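Local coordinates for uncharacterized protein Af_0446 (Archaeoglobus fulgidus DSM 4304, PDB 3BUT), which is of unknown function but may bind lipids, as a beta-sandwich member of the water-stress and late embryogenesis abundant family, at residues L23-N28 with A66-F71; V35-H40 with K101-I106. The protein carries 4 engineered substitutions. All blocks are in the same frame, centred on the assembly; numbering follows the deposited sequence. Where two conformers were deposited one is given.

Contact 1 (L23-N28 with A66-F71); sequences LAKVRN and ATTLKF. Engineered in segment 66-71: Ala66 (natural residue Lys).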
loop_
_atom_site.group_PDB
_atom_site.type_symbol
_atom_site.label_atom_id
_atom_site.label_comp_id
_atom_site.label_asym_id
_atom_site.label_seq_id
_atom_site.Cartn_x
_atom_site.Cartn_y
_atom_site.Cartn_z
ATOM N N LEU A 23 10.280 16.045 -12.119
ATOM C CA LEU A 23 10.754 16.901 -13.203
ATOM C C LEU A 23 11.050 18.299 -12.686
ATOM O O LEU A 23 10.133 19.054 -12.364
ATOM C CB LEU A 23 9.743 16.977 -14.349
ATOM C CG LEU A 23 9.372 15.711 -15.124
ATOM C CD1 LEU A 23 8.501 16.082 -16.306
ATOM C CD2 LEU A 23 10.599 14.938 -15.585
ATOM N N ALA A 24 12.335 18.637 -12.613
ATOM C CA ALA A 24 12.775 19.931 -12.096
ATOM C C ALA A 24 13.238 20.863 -13.209
ATOM O O ALA A 24 14.177 20.550 -13.936
ATOM C CB ALA A 24 13.889 19.738 -11.072
ATOM N N LYS A 25 12.567 22.004 -13.334
ATOM C CA LYS A 25 12.982 23.050 -14.254
ATOM C C LYS A 25 14.054 23.913 -13.589
ATOM O O LYS A 25 13.778 24.613 -12.618
ATOM C CB LYS A 25 11.777 23.901 -14.671
ATOM C CG LYS A 25 12.046 24.959 -15.759
ATOM C CD LYS A 25 12.160 24.356 -17.160
ATOM C CE LYS A 25 12.097 25.436 -18.239
ATOM N NZ LYS A 25 12.373 24.909 -19.608
ATOM N N VAL A 26 15.276 23.844 -14.107
ATOM C CA VAL A 26 16.379 24.638 -13.575
ATOM C C VAL A 26 16.849 25.683 -14.575
ATOM O O VAL A 26 16.915 25.425 -15.767
ATOM C CB VAL A 26 17.578 23.773 -13.108
ATOM C CG1 VAL A 26 17.179 22.883 -11.942
ATOM C CG2 VAL A 26 18.138 22.937 -14.242
ATOM N N ARG A 27 17.148 26.875 -14.075
ATOM C CA ARG A 27 17.744 27.922 -14.877
ATOM C C ARG A 27 19.185 28.140 -14.417
ATOM O O ARG A 27 19.442 28.318 -13.229
ATOM C CB ARG A 27 16.914 29.207 -14.775
ATOM C CG ARG A 27 17.476 30.379 -15.569
ATOM C CD ARG A 27 16.386 31.352 -15.971
ATOM N NE ARG A 27 15.643 30.881 -17.138
ATOM C CZ ARG A 27 15.905 31.238 -18.393
ATOM N NH1 ARG A 27 16.894 32.082 -18.666
ATOM N NH2 ARG A 27 15.170 30.749 -19.381
ATOM N N ASN A 28 20.119 28.106 -15.360
ATOM C CA ASN A 28 21.519 28.372 -15.069
ATOM C C ASN A 28 21.795 29.875 -15.029
ATOM O O ASN A 28 21.705 30.556 -16.052
ATOM C CB ASN A 28 22.409 27.683 -16.108
ATOM C CG ASN A 28 23.879 27.717 -15.748
ATOM O OD1 ASN A 28 24.271 28.258 -14.719
ATOM N ND2 ASN A 28 24.703 27.115 -16.595
ATOM N N ALA A 66 17.499 27.484 -19.547
ATOM C CA ALA A 66 16.677 26.688 -18.638
ATOM C C ALA A 66 16.473 25.280 -19.191
ATOM O O ALA A 66 16.298 25.099 -20.396
ATOM C CB ALA A 66 15.344 27.372 -18.384
ATOM N N THR A 67 16.502 24.290 -18.302
ATOM C CA THR A 67 16.452 22.869 -18.670
ATOM C C THR A 67 15.570 22.103 -17.683
ATOM O O THR A 67 15.660 22.319 -16.480
ATOM C CB THR A 67 17.883 22.259 -18.664
ATOM O OG1 THR A 67 18.690 22.929 -19.638
ATOM C CG2 THR A 67 17.877 20.770 -18.989
ATOM N N THR A 68 14.716 21.218 -18.188
ATOM C CA THR A 68 13.999 20.297 -17.317
ATOM C C THR A 68 14.882 19.084 -17.030
ATOM O O THR A 68 15.325 18.399 -17.946
ATOM C CB THR A 68 12.634 19.892 -17.905
ATOM O OG1 THR A 68 11.827 21.063 -18.052
ATOM C CG2 THR A 68 11.898 18.903 -16.993
ATOM N N LEU A 69 15.159 18.859 -15.748
ATOM C CA LEU A 69 15.895 17.685 -15.291
ATOM C C LEU A 69 14.932 16.612 -14.797
ATOM O O LEU A 69 13.943 16.928 -14.146
ATOM C CB LEU A 69 16.841 18.049 -14.145
ATOM C CG LEU A 69 17.831 19.212 -14.235
ATOM C CD1 LEU A 69 18.703 19.208 -12.995
ATOM C CD2 LEU A 69 18.679 19.159 -15.490
ATOM N N LYS A 70 15.262 15.354 -15.093
ATOM C CA LYS A 70 14.438 14.201 -14.723
ATOM C C LYS A 70 15.146 13.334 -13.680
ATOM O O LYS A 70 16.283 12.882 -13.888
ATOM C CB LYS A 70 14.086 13.375 -15.974
ATOM C CG LYS A 70 13.523 11.975 -15.711
ATOM C CD LYS A 70 13.518 11.136 -16.988
ATOM C CE LYS A 70 13.792 9.657 -16.706
ATOM N NZ LYS A 70 12.617 8.907 -16.164
ATOM N N PHE A 71 14.463 13.109 -12.563
ATOM C CA PHE A 71 14.948 12.260 -11.486
ATOM C C PHE A 71 14.024 11.046 -11.348
ATOM O O PHE A 71 12.834 11.177 -11.055
ATOM C CB PHE A 71 15.037 13.051 -10.172
ATOM C CG PHE A 71 15.903 14.285 -10.259
ATOM C CD1 PHE A 71 17.284 14.193 -10.126
ATOM C CD2 PHE A 71 15.337 15.535 -10.472
ATOM C CE1 PHE A 71 18.094 15.325 -10.215
ATOM C CE2 PHE A 71 16.132 16.669 -10.563
ATOM C CZ PHE A 71 17.515 16.565 -10.427
#

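Contact 2 (V35-H40 with K101-I106); sequences VVSGYH and KPTIEI. Engineered in segment 101-106: Ile106 (natural residue Val).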
loop_
_atom_site.group_PDB
_atom_site.type_symbol
_atom_site.label_atom_id
_atom_site.label_comp_id
_atom_site.label_asym_id
_atom_site.label_seq_id
_atom_site.Cartn_x
_atom_site.Cartn_y
_atom_site.Cartn_z
ATOM N N VAL A 35 26.979 21.023 -14.997
ATOM C CA VAL A 35 26.786 19.608 -15.310
ATOM C C VAL A 35 26.217 18.900 -14.081
ATOM O O VAL A 35 26.788 18.984 -13.001
ATOM C CB VAL A 35 28.088 18.910 -15.774
ATOM C CG1 VAL A 35 27.778 17.523 -16.347
ATOM C CG2 VAL A 35 28.816 19.754 -16.801
ATOM N N VAL A 36 25.073 18.243 -14.246
ATOM C CA VAL A 36 24.543 17.355 -13.221
ATOM C C VAL A 36 24.922 15.952 -13.667
ATOM O O VAL A 36 24.268 15.378 -14.535
ATOM C CB VAL A 36 22.999 17.470 -13.068
ATOM C CG1 VAL A 36 22.513 16.630 -11.893
ATOM C CG2 VAL A 36 22.571 18.916 -12.876
ATOM N N SER A 37 25.995 15.412 -13.096
ATOM C CA SER A 37 26.520 14.106 -13.521
ATOM C C SER A 37 25.644 12.933 -13.067
ATOM O O SER A 37 25.671 11.852 -13.654
ATOM C CB SER A 37 27.949 13.921 -13.024
ATOM O OG SER A 37 27.993 14.051 -11.617
ATOM N N GLY A 38 24.869 13.163 -12.016
ATOM C CA GLY A 38 23.965 12.163 -11.491
ATOM C C GLY A 38 23.367 12.654 -10.201
ATOM O O GLY A 38 23.472 13.832 -9.875
ATOM N N TYR A 39 22.745 11.735 -9.464
ATOM C CA TYR A 39 22.053 12.059 -8.224
ATOM C C TYR A 39 21.898 10.829 -7.355
ATOM O O TYR A 39 21.733 9.719 -7.857
ATOM C CB TYR A 39 20.675 12.676 -8.509
ATOM C CG TYR A 39 19.773 11.818 -9.393
ATOM C CD1 TYR A 39 19.898 11.838 -10.784
ATOM C CD2 TYR A 39 18.789 11.001 -8.835
ATOM C CE1 TYR A 39 19.084 11.052 -11.593
ATOM C CE2 TYR A 39 17.966 10.214 -9.637
ATOM C CZ TYR A 39 18.113 10.252 -11.012
ATOM O OH TYR A 39 17.310 9.471 -11.814
ATOM N N HIS A 40 21.956 11.042 -6.049
ATOM C CA HIS A 40 21.579 10.030 -5.079
ATOM C C HIS A 40 20.177 10.339 -4.571
ATOM O O HIS A 40 19.819 11.507 -4.381
ATOM C CB HIS A 40 22.573 9.991 -3.919
ATOM C CG HIS A 40 22.365 8.837 -2.989
ATOM N ND1 HIS A 40 23.086 7.665 -3.084
ATOM C CD2 HIS A 40 21.508 8.667 -1.954
ATOM C CE1 HIS A 40 22.684 6.825 -2.146
ATOM N NE2 HIS A 40 21.725 7.407 -1.450
ATOM N N LYS A 101 19.903 14.124 -3.850
ATOM C CA LYS A 101 21.222 14.725 -3.683
ATOM C C LYS A 101 21.963 14.730 -5.030
ATOM O O LYS A 101 22.685 13.784 -5.337
ATOM C CB LYS A 101 21.995 13.922 -2.629
ATOM C CG LYS A 101 23.317 14.517 -2.158
ATOM C CD LYS A 101 23.858 13.729 -0.959
ATOM C CE LYS A 101 25.350 13.938 -0.753
ATOM N NZ LYS A 101 26.174 13.051 -1.624
ATOM N N PRO A 102 21.758 15.779 -5.858
ATOM C CA PRO A 102 22.443 15.816 -7.147
ATOM C C PRO A 102 23.928 16.127 -7.025
ATOM O O PRO A 102 24.347 16.860 -6.125
ATOM C CB PRO A 102 21.725 16.934 -7.900
ATOM C CG PRO A 102 21.177 17.815 -6.853
ATOM C CD PRO A 102 20.875 16.947 -5.671
ATOM N N THR A 103 24.704 15.530 -7.922
ATOM C CA THR A 103 26.127 15.779 -8.035
ATOM C C THR A 103 26.314 16.817 -9.122
ATOM O O THR A 103 26.173 16.519 -10.305
ATOM C CB THR A 103 26.892 14.504 -8.423
ATOM O OG1 THR A 103 26.537 13.443 -7.531
ATOM C CG2 THR A 103 28.383 14.738 -8.343
ATOM N N ILE A 104 26.619 18.039 -8.701
ATOM C CA ILE A 104 26.768 19.176 -9.593
ATOM C C ILE A 104 28.244 19.426 -9.798
ATOM O O ILE A 104 28.977 19.632 -8.834
ATOM C CB ILE A 104 26.109 20.442 -8.994
ATOM C CG1 ILE A 104 24.620 20.201 -8.733
ATOM C CG2 ILE A 104 26.323 21.646 -9.905
ATOM C CD1 ILE A 104 23.969 21.261 -7.877
ATOM N N GLU A 105 28.683 19.400 -11.052
ATOM C CA GLU A 105 30.093 19.566 -11.365
ATOM C C GLU A 105 30.334 20.916 -12.011
ATOM O O GLU A 105 29.820 21.197 -13.095
ATOM C CB GLU A 105 30.594 18.452 -12.295
ATOM C CG GLU A 105 30.416 17.029 -11.761
ATOM C CD GLU A 105 30.940 15.951 -12.710
ATOM O OE1 GLU A 105 31.118 16.228 -13.916
ATOM O OE2 GLU A 105 31.165 14.812 -12.244
ATOM N N ILE A 106 31.084 21.770 -11.318
ATOM C CA ILE A 106 31.696 22.941 -11.944
ATOM C C ILE A 106 33.191 22.905 -11.594
ATOM O O ILE A 106 33.611 23.362 -10.523
ATOM C CB ILE A 106 31.016 24.293 -11.550
ATOM C CG1 ILE A 106 29.493 24.237 -11.764
ATOM C CG2 ILE A 106 31.611 25.441 -12.378
ATOM C CD1 ILE A 106 28.697 25.322 -11.053
#

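Contact 1 (L23-N28 with A66-F71)
Strands 23-27 and 66-71 run antiparallel, and four backbone hydrogen bonds in two closed pairs join them. In the Ala24-Leu69 pair the bond from Leu69 N to Ala24 O is 2.7 Å and nearly straight at the hydrogen (174°), although the donor stands above the carbonyl plane. In the Val26-Thr67 pair, Val26 N approaches Thr67 O in the carbonyl plane.

Val26 carries much of the apolar contact. Its CB lies 4.1 Å from Thr67 O on the neighbouring strand. With chi1 at -64°, CG1 is anti to the carbonyl carbon and CG2 takes the crowded position between backbone N and C. From there CG2 rests 3.4 Å from Thr67 O and 3.7 Å from Leu69 CG, while CG1 touches Leu69 CD1. The two side chains cross at about a right angle, so the isobutyl group of Leu69 meets both methyls of Val26. Beta-branching suits Val26, since it spreads methyls close to the backbone. On this same face Ala24, small enough to leave room for an aromatic neighbour, puts its CB at the edge of the Phe71 ring, 3.8 Å from CE2. This face turns toward the other sheet, where Leu69 meets Val36 and Val59.

The other face, with Leu23, Lys25, Arg27, Ala66, Thr68 and Lys70, is more polar. Lys25, bent at chi2, crosses Thr68 at about a right angle: its CD lies 3.4 Å from Thr68 OG1 and its CE 3.8 Å from the methyl of Ala66, an engineered residue. A long chain suits Lys25 because its aliphatic part can pack along the neighbouring strand, whereas the end of Lys70 leads away.

Side chains alternate along each strand between a mainly apolar and a more polar face, as expected of a sheet that packs one face against its partner in a two-sheet beta sandwich.

Contact 2 (V35-H40 with K101-I106)
Ser37 and Glu105 meet beside a break in the regular pairing of strands 35-40 and 101-105. The Ser37 hydroxyl, held in the crowded position between its backbone N and carbonyl carbon (chi1 57°), lies 3.3 Å from Glu105 OE2 and equally far from Thr103 O; either would be a weak bond, and the one proton can serve only one of them at a time. Glu105 OE2 also packs 3.4 Å from Ser37 CB. An alanine in place of Glu105 would remove the carboxylate, and would probably leave the Ser37 CB less covered and its hydroxyl with one fewer acceptor close by.

Around this pair the backbone sets the positions. Glu105 N bonds Val35 O at 2.8 Å, almost along the C=O axis. Thr103 is gripped twice: its O accepts Ser37 N, and its N donates to Gly38 O at 2.9 Å. Ser37 and Gly38 thus both lie opposite Thr103, and Gly38 adds no side chain there. Regular pairing resumes with two bonds between His40 and Lys101.

On the face of Val36, Tyr39, Pro102 and Ile104, Val36 CG1 lies alongside Pro102 CB at 4.1 Å. Proline costs no bond between these two strands, since it sits at a non-hydrogen-bonded position of this pairing. Farther out, Tyr54 holds Thr103 OG1 and Asp52 holds His40 NE2.

Two residues facing one define a beta bulge, here at Ser37 and Gly38 in strand 34-45, where it pairs with the other central strand of the four-stranded sheet.

How the contacts relate
From the N terminus, the chain lays down strand 3-10 and then strand 17-27, which supplies the first half of contact 1. It next passes to the other sheet, where strand 34-45 gives the first half of contact 2. Strand 48-61 follows in that sheet before the chain returns, and 66-71 closes contact 1 over 37 intervening residues. After two short helices, 101-106 closes contact 2 over 60. The segments alternate, so the two closures cross rather than nest. Each contact stitches one sheet; Phe71 and Tyr39, packed edge-to-face, and Leu69 against Val36 join the sheets across the core.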